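Local coordinates for protein putative acyl-CoA dehydrogenase (Burkholderia xenovorans, PDB 5JSC) that belongs to the acyl-CoA dehydrogenase family of flavoproteins and binds flavin-adenine dinucleotide as an assembly of four chains, at residues S264-S269 with W340-G345; A305-T310 with D351-L356. One frame throughout, in Å; residues are numbered along the deposited sequence. Where two conformers were deposited one is given.

Both contacts lie in the C-terminal helical domain and share helix 332-356, which meets helix 250-286 in interaction 1 and, nearer its C-terminal end, helix 298-325 in interaction 2. Interaction 1 sits about 10 Å from the centre of the chain and is made of alanines and serines on roughly parallel helices pressed close. Interaction 2, about 23 Å from that centre, is still largely buried, but its helices run antiparallel and a methionine spans the wider gap. The contact centres are about 15 Å apart, and Gly345 packs on Thr310 between them. Segments 340-345 and 305-310 both touch one sulfate lying between this chain and the second subunit; only interaction 2 includes residues of the FAD pocket.

Interaction 1: residues S264-S269 with W340-G345; sequences SVAAAS and WHASEG. With SO4 (sulfate ion), chain P.
Ala266 meets Ala342 where the two helices come together, their CA atoms only 5.1 Å apart. The methyl groups touch, CB of Ala266 at 3.8 Å from CB of Ala342, and the same Ala342 CB also lies 3.4 Å from the backbone O of Ala266. Thus one methyl rests against both a side chain and a main-chain carbonyl. One turn further on, Ser269 carries the rest of the contact. Its CB packs on the carbonyl of Ala342, 3.4 Å from the O atom, while its OG lies alongside Ser343, 3.5 Å from CA. With chi1 at -60°, this hydroxyl sits beside its own backbone N and turns back along the helix to donate to Val265 O, OG to O 3.0 Å. Ser269 N reaches the same oxygen from the opposite face of the carbonyl plane, and the hydroxyl comes in tilted 33° from that plane, so Val265 O is gripped twice. Ser343 also bonds back to its own helix, through OG to Lys339 O, but its hydroxyl lies between the backbone N and the carbonyl carbon. The two serines therefore meet without a hydrogen bond between them, each polar end satisfied on its own helix. On another side of helix 332-356, in the conformer given, His341 makes a weak NE2 bond to a sulfate probably from the crystallisation liquor, and ND1 bonds Ser314 OG of helix 298-325. Small residues let the axes of these segments approach to 7.9 Å, with their directions 27° apart. Such close, roughly parallel packing of alanine and serine faces belongs to the interior of the helical bundle that forms the C-terminal domain of acyl-CoA dehydrogenases.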
ATOM      1  N   SER C 264      17.191   7.271  17.764  1.00 11.15           N
ATOM      2  CA  SER C 264      16.338   7.729  18.853  1.00 11.60           C
ATOM      3  C   SER C 264      15.039   8.348  18.344  1.00 11.27           C
ATOM      4  O   SER C 264      14.025   8.272  19.042  1.00 10.98           O
ATOM      5  CB  SER C 264      17.109   8.713  19.753  1.00 13.47           C
ATOM      6  OG  SER C 264      17.044  10.052  19.280  1.00 16.36           O
ATOM      7  N   VAL C 265      15.040   8.961  17.146  1.00 11.41           N
ATOM      8  CA  VAL C 265      13.781   9.421  16.552  1.00 11.18           C
ATOM      9  C   VAL C 265      12.908   8.232  16.208  1.00  9.66           C
ATOM     10  O   VAL C 265      11.682   8.269  16.377  1.00 10.12           O
ATOM     11  CB  VAL C 265      14.033  10.280  15.295  1.00 11.78           C
ATOM     12  CG1 VAL C 265      12.702  10.675  14.615  1.00 13.19           C
ATOM     13  CG2 VAL C 265      14.819  11.518  15.651  1.00 14.19           C
ATOM     14  N   ALA C 266      13.525   7.168  15.690  1.00  9.76           N
ATOM     15  CA  ALA C 266      12.793   5.929  15.464  1.00  9.08           C
ATOM     16  C   ALA C 266      12.190   5.411  16.759  1.00  8.57           C
ATOM     17  O   ALA C 266      11.040   4.956  16.776  1.00  9.20           O
ATOM     18  CB  ALA C 266      13.716   4.887  14.840  1.00 10.29           C
ATOM     19  N   ALA C 267      12.947   5.490  17.857  1.00  8.55           N
ATOM     20  CA  ALA C 267      12.437   5.022  19.143  1.00  9.29           C
ATOM     21  C   ALA C 267      11.262   5.872  19.622  1.00  8.98           C
ATOM     22  O   ALA C 267      10.278   5.339  20.151  1.00  9.31           O
ATOM     23  CB  ALA C 267      13.567   5.016  20.174  1.00 10.47           C
ATOM     24  N   ALA C 268      11.341   7.194  19.449  1.00  9.51           N
ATOM     25  CA  ALA C 268      10.207   8.039  19.826  1.00  8.75           C
ATOM     26  C   ALA C 268       8.977   7.695  18.999  1.00  8.77           C
ATOM     27  O   ALA C 268       7.867   7.592  19.539  1.00  8.94           O
ATOM     28  CB  ALA C 268      10.556   9.520  19.674  1.00 10.02           C
ATOM     29  N   SER C 269       9.156   7.503  17.688  1.00  9.29           N
ATOM     30  CA  SER C 269       8.051   7.094  16.823  1.00  9.21           C
ATOM     31  C   SER C 269       7.401   5.823  17.345  1.00  9.18           C
ATOM     32  O   SER C 269       6.169   5.711  17.416  1.00  9.63           O
ATOM     33  CB  SER C 269       8.561   6.853  15.400  1.00  9.52           C
ATOM     34  OG  SER C 269       9.142   8.011  14.839  1.00 11.36           O
ATOM     35  N   TRP C 340      13.236   5.714   9.150  1.00  9.29           N
ATOM     36  CA  TRP C 340      12.249   5.621   8.079  1.00  9.23           C
ATOM     37  C   TRP C 340      11.079   4.728   8.474  1.00  9.52           C
ATOM     38  O   TRP C 340       9.915   5.158   8.471  1.00  9.87           O
ATOM     39  CB  TRP C 340      12.974   5.098   6.833  1.00 10.35           C
ATOM     40  CG  TRP C 340      12.165   4.568   5.680  1.00  9.22           C
ATOM     41  CD1 TRP C 340      10.833   4.736   5.425  1.00 10.56           C
ATOM     42  CD2 TRP C 340      12.685   3.785   4.606  1.00  9.17           C
ATOM     43  NE1 TRP C 340      10.494   4.088   4.251  1.00 12.09           N
ATOM     44  CE2 TRP C 340      11.623   3.502   3.734  1.00 11.07           C
ATOM     45  CE3 TRP C 340      13.963   3.291   4.298  1.00 11.92           C
ATOM     46  CZ2 TRP C 340      11.790   2.733   2.589  1.00 12.08           C
ATOM     47  CZ3 TRP C 340      14.122   2.525   3.159  1.00 12.77           C
ATOM     48  CH2 TRP C 340      13.045   2.263   2.312  1.00 12.74           C
ATOM     49  N   HIS C 341      11.362   3.471   8.819  1.00  9.53           N
ATOM     50  CA  HIS C 341      10.291   2.500   9.050  0.57  8.78           C
ATOM     51  C   HIS C 341       9.454   2.870  10.268  1.00  7.70           C
ATOM     52  O   HIS C 341       8.217   2.784  10.246  1.00  9.46           O
ATOM     53  CB  HIS C 341      10.903   1.109   9.229  0.57  9.83           C
ATOM     54  CG  HIS C 341       9.900   0.003   9.317  0.57 10.35           C
ATOM     55  ND1 HIS C 341       9.144  -0.237  10.446  0.57 10.98           N
ATOM     56  CD2 HIS C 341       9.562  -0.957   8.425  0.57 11.66           C
ATOM     57  CE1 HIS C 341       8.360  -1.278  10.230  0.57 11.31           C
ATOM     58  NE2 HIS C 341       8.599  -1.737   9.014  0.57 12.17           N
ATOM     59  N   ALA C 342      10.111   3.252  11.360  1.00  8.31           N
ATOM     60  CA  ALA C 342       9.345   3.497  12.579  1.00  8.81           C
ATOM     61  C   ALA C 342       8.488   4.750  12.459  1.00  8.31           C
ATOM     62  O   ALA C 342       7.374   4.791  12.986  1.00  9.92           O
ATOM     63  CB  ALA C 342      10.287   3.583  13.783  1.00 11.16           C
ATOM     64  N   SER C 343       8.981   5.794  11.782  1.00  8.15           N
ATOM     65  CA  SER C 343       8.178   7.012  11.673  1.00  8.04           C
ATOM     66  C   SER C 343       7.025   6.820  10.697  1.00  8.63           C
ATOM     67  O   SER C 343       5.886   7.217  10.988  1.00  9.50           O
ATOM     68  CB  SER C 343       9.051   8.201  11.255  1.00  9.83           C
ATOM     69  OG  SER C 343       9.652   7.991   9.985  1.00 10.49           O
ATOM     70  N   GLU C 344       7.293   6.198   9.543  1.00  7.79           N
ATOM     71  CA  GLU C 344       6.211   5.930   8.599  1.00  9.10           C
ATOM     72  C   GLU C 344       5.222   4.936   9.177  1.00  8.46           C
ATOM     73  O   GLU C 344       4.004   5.084   9.003  1.00  9.72           O
ATOM     74  CB  GLU C 344       6.762   5.404   7.275  1.00  8.92           C
ATOM     75  CG  GLU C 344       7.565   6.422   6.470  1.00  9.51           C
ATOM     76  CD  GLU C 344       6.710   7.540   5.897  1.00 12.10           C
ATOM     77  OE1 GLU C 344       7.214   8.678   5.799  1.00 12.52           O
ATOM     78  OE2 GLU C 344       5.534   7.284   5.534  1.00 14.83           O
ATOM     79  N   GLY C 345       5.732   3.920   9.875  1.00  9.00           N
ATOM     80  CA  GLY C 345       4.856   2.932  10.476  1.00  9.03           C
ATOM     81  C   GLY C 345       4.014   3.509  11.596  1.00  9.52           C
ATOM     82  O   GLY C 345       2.820   3.211  11.701  1.00  9.33           O
TER
HETATM   83  S   SO4 P 504       5.295  -3.746   8.520  0.81 33.84           S
HETATM   84  O1  SO4 P 504       5.783  -4.435   9.716  0.81 34.99           O
HETATM   85  O2  SO4 P 504       6.367  -3.686   7.527  0.81 36.00           O
HETATM   86  O3  SO4 P 504       4.883  -2.380   8.872  0.81 29.98           O
HETATM   87  O4  SO4 P 504       4.180  -4.519   7.968  0.81 30.99           O

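Interaction 2: residues A305-T310 with D351-L356; sequences AQMALT and DAAVQL. With FAD (flavin-adenine dinucleotide), chain T; SO4 (sulfate ion), chain P.
The backbone O of Gln355 accepts a hydrogen bond from the ribose hydroxyl O3B of FAD at 2.8 Å, tying the end of helix 332-356 to the cofactor. The next carbonyl, Leu356 O, lies 3.3 Å from FAD C5B. Across the helix pair the packing is wholly apolar, and Met307 supplies one side of it. Its chain runs out extended through chi2 (163°) and then bends at chi3 (69°), which sets sulfur and methyl against different partners. SD rests 3.8 Å from Ala352 CB and 4.2 Å from Leu356 CD1, whereas CE turns to Ala353 CB at 4.1 Å. Leu356 and Met307 pass each other pointing opposite ways. The long side chain bridges segment axes that stay 11.0 Å apart. Elsewhere on 305-310, Thr310 OG1 faces the sulfate, 2.7 Å from its O3, and His341 of the second subunit also binds that ion. Asp351 looks to the third subunit, where its carboxylate forms salt bridges with Arg376 and Arg379 of that chain. The two helices run antiparallel at 155°, with Met277 of helix 250-286 packing on Met307 and Ala276 of the same helix on Ala353, and helix 367-376 lying against Ala353 and Val354.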
ATOM      1  N   ALA C 305      -3.942  -6.386  14.228  1.00  9.04           N
ATOM      2  CA  ALA C 305      -2.806  -7.247  13.907  1.00  8.01           C
ATOM      3  C   ALA C 305      -1.735  -6.481  13.148  1.00  9.64           C
ATOM      4  O   ALA C 305      -0.542  -6.606  13.450  1.00 10.07           O
ATOM      5  CB  ALA C 305      -3.265  -8.456  13.094  1.00  9.25           C
ATOM      6  N   GLN C 306      -2.149  -5.673  12.165  1.00  8.50           N
ATOM      7  CA  GLN C 306      -1.181  -4.919  11.378  1.00  9.11           C
ATOM      8  C   GLN C 306      -0.523  -3.835  12.215  1.00  9.02           C
ATOM      9  O   GLN C 306       0.677  -3.567  12.056  1.00  9.71           O
ATOM     10  CB  GLN C 306      -1.850  -4.312  10.141  1.00  9.77           C
ATOM     11  CG  GLN C 306      -0.889  -3.424   9.332  1.00 10.77           C
ATOM     12  CD  GLN C 306       0.288  -4.186   8.724  1.00 13.74           C
ATOM     13  OE1 GLN C 306       1.456  -3.976   9.100  1.00 15.51           O
ATOM     14  NE2 GLN C 306      -0.006  -5.048   7.762  1.00 12.35           N
ATOM     15  N   MET C 307      -1.284  -3.214  13.121  1.00  8.77           N
ATOM     16  CA  MET C 307      -0.680  -2.261  14.048  1.00  9.43           C
ATOM     17  C   MET C 307       0.425  -2.933  14.848  1.00  9.44           C
ATOM     18  O   MET C 307       1.541  -2.410  14.956  1.00 10.33           O
ATOM     19  CB  MET C 307      -1.747  -1.679  14.977  1.00 10.32           C
ATOM     20  CG  MET C 307      -2.767  -0.803  14.242  1.00 10.36           C
ATOM     21  SD  MET C 307      -4.272  -0.510  15.192  1.00 13.58           S
ATOM     22  CE  MET C 307      -3.619   0.537  16.487  1.00 15.02           C
ATOM     23  N   ALA C 308       0.138  -4.122  15.383  1.00  8.43           N
ATOM     24  CA  ALA C 308       1.115  -4.843  16.194  1.00  8.66           C
ATOM     25  C   ALA C 308       2.306  -5.308  15.365  1.00  9.13           C
ATOM     26  O   ALA C 308       3.451  -5.284  15.840  1.00 10.16           O
ATOM     27  CB  ALA C 308       0.438  -6.032  16.871  1.00  9.91           C
ATOM     28  N   LEU C 309       2.057  -5.752  14.132  1.00  8.92           N
ATOM     29  CA  LEU C 309       3.148  -6.164  13.249  1.00  8.34           C
ATOM     30  C   LEU C 309       4.081  -4.995  12.959  1.00  9.64           C
ATOM     31  O   LEU C 309       5.311  -5.121  13.046  1.00  9.82           O
ATOM     32  CB  LEU C 309       2.566  -6.727  11.951  1.00  9.07           C
ATOM     33  CG  LEU C 309       3.595  -7.176  10.905  1.00 10.81           C
ATOM     34  CD1 LEU C 309       4.488  -8.272  11.486  1.00 12.48           C
ATOM     35  CD2 LEU C 309       2.895  -7.650   9.628  1.00 11.72           C
ATOM     36  N   THR C 310       3.505  -3.842  12.618  1.00  9.22           N
ATOM     37  CA  THR C 310       4.315  -2.657  12.357  1.00  8.68           C
ATOM     38  C   THR C 310       5.123  -2.266  13.585  1.00  8.70           C
ATOM     39  O   THR C 310       6.305  -1.911  13.471  1.00 10.15           O
ATOM     40  CB  THR C 310       3.412  -1.513  11.894  1.00  9.80           C
ATOM     41  OG1 THR C 310       2.898  -1.851  10.604  1.00 11.18           O
ATOM     42  CG2 THR C 310       4.185  -0.211  11.802  1.00 11.68           C
ATOM     43  N   ASP C 351      -2.918   6.448  12.756  1.00  8.78           N
ATOM     44  CA  ASP C 351      -4.073   6.692  11.898  1.00  9.26           C
ATOM     45  C   ASP C 351      -5.139   5.627  12.093  1.00  8.78           C
ATOM     46  O   ASP C 351      -6.343   5.937  12.116  1.00  9.47           O
ATOM     47  CB  ASP C 351      -3.628   6.739  10.441  1.00 10.47           C
ATOM     48  CG  ASP C 351      -4.735   7.114   9.511  1.00 11.46           C
ATOM     49  OD1 ASP C 351      -5.026   8.323   9.415  1.00 12.67           O
ATOM     50  OD2 ASP C 351      -5.303   6.194   8.875  1.00 13.69           O
ATOM     51  N   ALA C 352      -4.716   4.368  12.235  1.00  8.39           N
ATOM     52  CA  ALA C 352      -5.659   3.282  12.474  1.00  7.82           C
ATOM     53  C   ALA C 352      -6.340   3.433  13.829  1.00  8.73           C
ATOM     54  O   ALA C 352      -7.541   3.171  13.953  1.00  9.80           O
ATOM     55  CB  ALA C 352      -4.940   1.936  12.381  1.00  9.16           C
ATOM     56  N   ALA C 353      -5.592   3.856  14.857  1.00  9.39           N
ATOM     57  CA  ALA C 353      -6.197   4.060  16.171  1.00  9.86           C
ATOM     58  C   ALA C 353      -7.229   5.188  16.150  1.00  9.44           C
ATOM     59  O   ALA C 353      -8.281   5.088  16.800  1.00 10.19           O
ATOM     60  CB  ALA C 353      -5.109   4.331  17.222  1.00 10.94           C
ATOM     61  N   VAL C 354      -6.940   6.280  15.434  1.00  9.41           N
ATOM     62  CA  VAL C 354      -7.941   7.329  15.239  1.00  9.47           C
ATOM     63  C   VAL C 354      -9.217   6.738  14.649  1.00  9.81           C
ATOM     64  O   VAL C 354     -10.329   6.996  15.128  1.00  9.40           O
ATOM     65  CB  VAL C 354      -7.382   8.447  14.338  1.00  9.40           C
ATOM     66  CG1 VAL C 354      -8.507   9.389  13.911  1.00 10.46           C
ATOM     67  CG2 VAL C 354      -6.297   9.213  15.069  1.00 10.61           C
ATOM     68  N   GLN C 355      -9.067   5.921  13.605  1.00  9.27           N
ATOM     69  CA  GLN C 355     -10.231   5.365  12.920  1.00  8.98           C
ATOM     70  C   GLN C 355     -11.053   4.482  13.852  1.00  9.79           C
ATOM     71  O   GLN C 355     -12.296   4.510  13.818  1.00 10.68           O
ATOM     72  CB  GLN C 355      -9.777   4.585  11.686  1.00  9.19           C
ATOM     73  CG  GLN C 355     -10.879   4.305  10.688  1.00  9.74           C
ATOM     74  CD  GLN C 355     -11.356   5.546   9.947  1.00  9.39           C
ATOM     75  OE1 GLN C 355     -10.781   6.632  10.072  1.00 10.62           O
ATOM     76  NE2 GLN C 355     -12.407   5.384   9.147  1.00 11.12           N
ATOM     77  N   LEU C 356     -10.380   3.703  14.707  1.00  9.62           N
ATOM     78  CA  LEU C 356     -11.101   2.831  15.633  1.00 10.29           C
ATOM     79  C   LEU C 356     -11.948   3.633  16.610  1.00 10.73           C
ATOM     80  O   LEU C 356     -13.007   3.159  17.052  1.00 11.25           O
ATOM     81  CB  LEU C 356     -10.112   1.942  16.401  1.00 10.81           C
ATOM     82  CG  LEU C 356      -9.432   0.818  15.614  1.00 10.71           C
ATOM     83  CD1 LEU C 356      -8.211   0.270  16.361  1.00 12.24           C
ATOM     84  CD2 LEU C 356     -10.438  -0.303  15.295  1.00 13.28           C
TER
HETATM   85  PA  FAD T 501     -18.216   3.870  16.093  1.00 11.80           P
HETATM   86  O1A FAD T 501     -19.601   3.564  15.638  1.00 13.15           O
HETATM   87  O2A FAD T 501     -17.880   3.463  17.510  1.00 13.49           O
HETATM   88  O5B FAD T 501     -17.206   3.212  15.072  1.00 10.50           O
HETATM   89  C5B FAD T 501     -15.794   3.226  15.367  1.00  9.13           C
HETATM   90  C4B FAD T 501     -15.104   2.663  14.153  1.00 10.49           C
HETATM   91  O4B FAD T 501     -15.499   1.287  13.989  1.00 11.78           O
HETATM   92  C3B FAD T 501     -15.503   3.295  12.826  1.00 11.41           C
HETATM   93  O3B FAD T 501     -14.854   4.543  12.588  1.00 12.05           O
HETATM   94  C2B FAD T 501     -15.100   2.208  11.829  1.00 11.91           C
HETATM   95  O2B FAD T 501     -13.715   2.317  11.500  1.00 12.67           O
HETATM   96  C1B FAD T 501     -15.366   0.921  12.628  1.00 11.37           C
HETATM   97  N9A FAD T 501     -16.561   0.180  12.235  1.00 10.87           N
HETATM   98  C8A FAD T 501     -17.856   0.626  12.266  1.00 12.70           C
HETATM   99  N7A FAD T 501     -18.744  -0.287  11.960  1.00 13.37           N
HETATM  100  C5A FAD T 501     -17.979  -1.416  11.703  1.00 11.45           C
HETATM  101  C6A FAD T 501     -18.324  -2.731  11.345  1.00 12.87           C
HETATM  102  N6A FAD T 501     -19.585  -3.147  11.160  1.00 14.74           N
HETATM  103  N1A FAD T 501     -17.321  -3.621  11.179  1.00 12.93           N
HETATM  104  C2A FAD T 501     -16.060  -3.209  11.357  1.00 12.85           C
HETATM  105  N3A FAD T 501     -15.616  -1.995  11.693  1.00 11.56           N
HETATM  106  C4A FAD T 501     -16.632  -1.139  11.860  1.00 10.63           C
HETATM  107  N1  FAD T 501     -23.421  12.692  13.316  1.00 11.58           N
HETATM  108  C2  FAD T 501     -24.671  13.215  13.161  1.00 11.99           C
HETATM  109  O2  FAD T 501     -25.691  12.575  13.448  1.00 14.22           O
HETATM  110  N3  FAD T 501     -24.818  14.483  12.660  1.00 13.49           N
HETATM  111  C4  FAD T 501     -23.795  15.323  12.265  1.00 14.40           C
HETATM  112  O4  FAD T 501     -24.041  16.469  11.911  1.00 15.07           O
HETATM  113  C4X FAD T 501     -22.481  14.760  12.400  1.00 13.01           C
HETATM  114  N5  FAD T 501     -21.453  15.514  12.108  1.00 13.87           N
HETATM  115  C5X FAD T 501     -20.189  15.037  12.413  1.00 12.92           C
HETATM  116  C6  FAD T 501     -19.095  15.891  12.260  1.00 12.51           C
HETATM  117  C7  FAD T 501     -17.820  15.507  12.659  1.00 13.36           C
HETATM  118  C7M FAD T 501     -16.668  16.471  12.516  1.00 14.93           C
HETATM  119  C8  FAD T 501     -17.626  14.231  13.207  1.00 13.87           C
HETATM  120  C8M FAD T 501     -16.260  13.781  13.661  1.00 15.83           C
HETATM  121  C9  FAD T 501     -18.710  13.372  13.344  1.00 12.30           C
HETATM  122  C9A FAD T 501     -19.989  13.762  12.958  1.00 11.47           C
HETATM  123  N10 FAD T 501     -21.121  12.953  13.189  1.00 12.13           N
HETATM  124  C10 FAD T 501     -22.385  13.435  12.949  1.00 12.03           C
HETATM  125  C1' FAD T 501     -20.947  11.628  13.802  1.00 11.93           C
HETATM  126  C2' FAD T 501     -20.409  10.571  12.843  1.00 12.11           C
HETATM  127  O2' FAD T 501     -21.403  10.208  11.883  1.00 15.82           O
HETATM  128  C3' FAD T 501     -19.977   9.335  13.635  1.00 12.40           C
HETATM  129  O3' FAD T 501     -18.818   9.708  14.371  1.00 11.74           O
HETATM  130  C4' FAD T 501     -19.651   8.108  12.782  1.00 12.72           C
HETATM  131  O4' FAD T 501     -20.858   7.582  12.225  1.00 14.65           O
HETATM  132  C5' FAD T 501     -18.928   7.033  13.567  1.00 13.01           C
HETATM  133  O5' FAD T 501     -19.724   6.710  14.728  1.00 12.73           O
HETATM  134  P   FAD T 501     -18.918   6.650  16.125  1.00 11.70           P
HETATM  135  O1P FAD T 501     -18.142   7.890  16.372  1.00 11.86           O
HETATM  136  O2P FAD T 501     -19.914   6.339  17.207  1.00 13.27           O
HETATM  137  O3P FAD T 501     -17.917   5.426  15.940  1.00 10.87           O
HETATM  138  S   SO4 P 504       5.295  -3.746   8.520  0.81 33.84           S
HETATM  139  O1  SO4 P 504       5.783  -4.435   9.716  0.81 34.99           O
HETATM  140  O2  SO4 P 504       6.367  -3.686   7.527  0.81 36.00           O
HETATM  141  O3  SO4 P 504       4.883  -2.380   8.872  0.81 29.98           O
HETATM  142  O4  SO4 P 504       4.180  -4.519   7.968  0.81 30.99           O